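PDB 6RXD: histidine acid phosphatase from Bifidobacterium longum subsp. infantis, which probably removes phosphate from inositol polyphosphates such as phytate, and from 2,3-bisphosphoglycerate, as a MINPP-type histidine acid phosphatase. Local coordinates for residues Q215-N220 and N365-I370. Residues are numbered along the deposited sequence; the frame is centred on the assembly and turned at random. Where two conformers were deposited one is given.
Sequences QNFVAN and NETYSI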
ATOM      1  N   GLN A 215      17.851  -5.604   3.783  1.00 16.24           N
ATOM      2  CA  GLN A 215      17.583  -6.918   3.195  1.00 18.18           C
ATOM      3  C   GLN A 215      18.348  -8.026   3.922  1.00 21.99           C
ATOM      4  O   GLN A 215      17.803  -9.108   4.158  1.00 18.58           O
ATOM      5  CB  GLN A 215      17.892  -6.926   1.693  1.00 20.03           C
ATOM      6  CG  GLN A 215      16.923  -6.073   0.870  1.00 23.09           C
ATOM      7  CD  GLN A 215      15.513  -6.635   0.851  1.00 29.40           C
ATOM      8  OE1 GLN A 215      15.311  -7.834   1.047  1.00 32.08           O
ATOM      9  NE2 GLN A 215      14.531  -5.770   0.612  1.00 24.15           N
ATOM     10  N   ASN A 216      19.600  -7.756   4.284  1.00 20.54           N
ATOM     11  CA  ASN A 216      20.375  -8.721   5.067  1.00 22.38           C
ATOM     12  C   ASN A 216      19.780  -8.941   6.455  1.00 21.65           C
ATOM     13  O   ASN A 216      19.741 -10.070   6.957  1.00 20.62           O
ATOM     14  CB  ASN A 216      21.846  -8.299   5.169  1.00 22.34           C
ATOM     15  CG  ASN A 216      22.595  -8.493   3.863  1.00 27.13           C
ATOM     16  OD1 ASN A 216      22.207  -9.312   3.031  1.00 35.08           O
ATOM     17  ND2 ASN A 216      23.672  -7.736   3.679  1.00 28.92           N
ATOM     18  N   PHE A 217      19.290  -7.866   7.060  1.00 19.17           N
ATOM     19  CA  PHE A 217      18.677  -7.964   8.376  1.00 22.41           C
ATOM     20  C   PHE A 217      17.468  -8.892   8.393  1.00 19.41           C
ATOM     21  O   PHE A 217      17.420  -9.845   9.178  1.00 23.06           O
ATOM     22  CB  PHE A 217      18.267  -6.590   8.886  1.00 23.96           C
ATOM     23  CG  PHE A 217      17.605  -6.630  10.230  1.00 22.40           C
ATOM     24  CD1 PHE A 217      18.355  -6.837  11.378  1.00 27.30           C
ATOM     25  CD2 PHE A 217      16.228  -6.471  10.345  1.00 23.63           C
ATOM     26  CE1 PHE A 217      17.747  -6.882  12.620  1.00 27.22           C
ATOM     27  CE2 PHE A 217      15.613  -6.513  11.587  1.00 24.36           C
ATOM     28  CZ  PHE A 217      16.374  -6.717  12.724  1.00 26.76           C
ATOM     29  N   VAL A 218      16.490  -8.623   7.532  1.00 21.49           N
ATOM     30  CA  VAL A 218      15.266  -9.419   7.540  1.00 18.51           C
ATOM     31  C   VAL A 218      15.498 -10.862   7.096  1.00 21.97           C
ATOM     32  O   VAL A 218      14.823 -11.772   7.575  1.00 21.80           O
ATOM     33  CB  VAL A 218      14.115  -8.776   6.726  1.00 23.17           C
ATOM     34  CG1 VAL A 218      13.737  -7.428   7.305  0.89 20.87           C
ATOM     35  CG2 VAL A 218      14.494  -8.645   5.266  1.00 26.49           C
ATOM     36  N   ALA A 219      16.467 -11.075   6.207  1.00 22.15           N
ATOM     37  CA  ALA A 219      16.753 -12.421   5.724  1.00 21.78           C
ATOM     38  C   ALA A 219      17.307 -13.312   6.830  1.00 22.23           C
ATOM     39  O   ALA A 219      17.052 -14.518   6.846  1.00 26.15           O
ATOM     40  CB  ALA A 219      17.719 -12.385   4.542  1.00 21.82           C
ATOM     41  N   ASN A 220      18.058 -12.716   7.753  1.00 20.69           N
ATOM     42  CA  ASN A 220      18.810 -13.486   8.739  1.00 24.05           C
ATOM     43  C   ASN A 220      18.409 -13.291  10.193  1.00 22.22           C
ATOM     44  O   ASN A 220      19.029 -13.865  11.074  1.00 25.36           O
ATOM     45  CB  ASN A 220      20.305 -13.179   8.608  1.00 25.58           C
ATOM     46  CG  ASN A 220      20.856 -13.577   7.269  1.00 28.33           C
ATOM     47  OD1 ASN A 220      20.570 -14.665   6.771  1.00 30.99           O
ATOM     48  ND2 ASN A 220      21.626 -12.686   6.658  1.00 29.83           N
ATOM     49  N   ASN A 365      15.131  -1.189  15.350  1.00 16.82           N
ATOM     50  CA  ASN A 365      14.430  -0.264  14.458  1.00 17.11           C
ATOM     51  C   ASN A 365      14.862  -0.452  13.016  1.00 19.70           C
ATOM     52  O   ASN A 365      14.614   0.410  12.171  1.00 19.34           O
ATOM     53  CB  ASN A 365      14.633   1.200  14.879  1.00 27.41           C
ATOM     54  CG  ASN A 365      16.099   1.611  14.898  1.00 27.33           C
ATOM     55  OD1 ASN A 365      16.980   0.859  14.479  1.00 30.72           O
ATOM     56  ND2 ASN A 365      16.364   2.821  15.378  1.00 45.52           N
ATOM     57  N   GLU A 366      15.524  -1.573  12.744  1.00 15.20           N
ATOM     58  CA  GLU A 366      16.049  -1.872  11.415  0.50 18.85           C
ATOM     59  C   GLU A 366      14.945  -2.002  10.376  1.00 20.04           C
ATOM     60  O   GLU A 366      15.139  -1.686   9.203  1.00 18.51           O
ATOM     61  CB  GLU A 366      16.880  -3.162  11.447  0.50 18.52           C
ATOM     62  CG  GLU A 366      18.150  -3.062  12.268  0.50 21.56           C
ATOM     63  CD  GLU A 366      19.100  -2.010  11.737  0.50 30.47           C
ATOM     64  OE1 GLU A 366      19.689  -1.276  12.558  0.50 33.67           O
ATOM     65  OE2 GLU A 366      19.256  -1.915  10.501  0.50 35.67           O
ATOM     66  N   THR A 367      13.784  -2.484  10.801  1.00 14.65           N
ATOM     67  CA  THR A 367      12.696  -2.680   9.842  1.00 14.34           C
ATOM     68  C   THR A 367      12.122  -1.384   9.274  1.00 17.53           C
ATOM     69  O   THR A 367      11.621  -1.375   8.156  1.00 19.15           O
ATOM     70  CB  THR A 367      11.544  -3.522  10.417  1.00 14.31           C
ATOM     71  OG1 THR A 367      11.045  -2.899  11.605  1.00 14.36           O
ATOM     72  CG2 THR A 367      12.004  -4.935  10.732  1.00 14.97           C
ATOM     73  N   TYR A 368      12.175  -0.290  10.035  1.00 14.85           N
ATOM     74  CA  TYR A 368      11.551   0.938   9.546  1.00 14.24           C
ATOM     75  C   TYR A 368      12.436   2.167   9.453  1.00 16.69           C
ATOM     76  O   TYR A 368      12.027   3.175   8.872  1.00 14.58           O
ATOM     77  CB  TYR A 368      10.296   1.264  10.343  1.00 13.57           C
ATOM     78  CG  TYR A 368      10.504   1.464  11.817  1.00 14.34           C
ATOM     79  CD1 TYR A 368      10.814   2.710  12.332  1.00 15.47           C
ATOM     80  CD2 TYR A 368      10.351   0.402  12.700  1.00 18.10           C
ATOM     81  CE1 TYR A 368      10.986   2.886  13.688  1.00 22.31           C
ATOM     82  CE2 TYR A 368      10.515   0.568  14.043  1.00 17.72           C
ATOM     83  CZ  TYR A 368      10.829   1.806  14.535  1.00 23.23           C
ATOM     84  OH  TYR A 368      10.978   1.955  15.890  1.00 23.58           O
ATOM     85  N   SER A 369      13.643   2.091  10.007  1.00 14.31           N
ATOM     86  CA  SER A 369      14.588   3.200   9.880  1.00 17.10           C
ATOM     87  C   SER A 369      14.897   3.468   8.412  1.00 18.83           C
ATOM     88  O   SER A 369      15.356   4.560   8.048  1.00 16.70           O
ATOM     89  CB  SER A 369      15.881   2.911  10.649  1.00 19.49           C
ATOM     90  OG  SER A 369      16.551   1.784  10.103  0.63 13.65           O
ATOM     91  N   ILE A 370      14.624   2.478   7.561  1.00 15.19           N
ATOM     92  CA  ILE A 370      14.884   2.598   6.132  1.00 11.44           C
ATOM     93  C   ILE A 370      14.086   3.728   5.484  1.00 12.42           C
ATOM     94  O   ILE A 370      14.440   4.197   4.405  1.00 14.21           O
ATOM     95  CB  ILE A 370      14.596   1.276   5.386  1.00 13.72           C
ATOM     96  CG1 ILE A 370      13.148   0.829   5.578  1.00 14.28           C
ATOM     97  CG2 ILE A 370      15.547   0.186   5.863  1.00 16.88           C
ATOM     98  CD1 ILE A 370      12.714  -0.242   4.555  1.00 14.71           C
TER
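Glu366 lays its aliphatic stem over one face of the Phe217 ring, and this CH-pi interaction makes most of the contact. Its CB stands 3.5 Å from the centroid of the Phe217 ring, only 11° off the ring normal, and is thus aimed almost straight down at the middle of the ring. The approach is tightest on one flank, where Glu366 CB lies 3.5 Å from Phe217 CD2; on the other, Glu366 CG drifts to 3.9 Å from Phe217 CE1. Because CG of Phe217 is anti to the backbone N (chi1 179°), the ring is carried out from the helix toward the loop. A second, looser touch comes at the ring edge, near its plane, where the methyl CG2 of Thr367 sits 4.0 Å from Phe217 CE2. Topologically, the pair joins the last turn of helix 206-220 to the loop that links helices 339-357 and 372-386 of this branch 2 histidine phosphatase. Thr367 is the buried member: its OG1 hydrogen-bonds to Gly358 O, tying this loop back to the chain just beyond helix 339-357, and its side chain lies about 6 Å from that of Glu356, a zinc ligand seen in a structure of this protein although that metal is absent here. With an alanine in place of Phe217, the CB of Glu366 would probably lose its aromatic platform and the Thr367 methyl its edge contact, opening a gap between helix and loop. The margin formed by Glu366 is looser: in contrast to buried Thr367 this residue is partly exposed, and in the conformer given its chain bends at chi2, past CG, so that the carboxylate leads away from the helix.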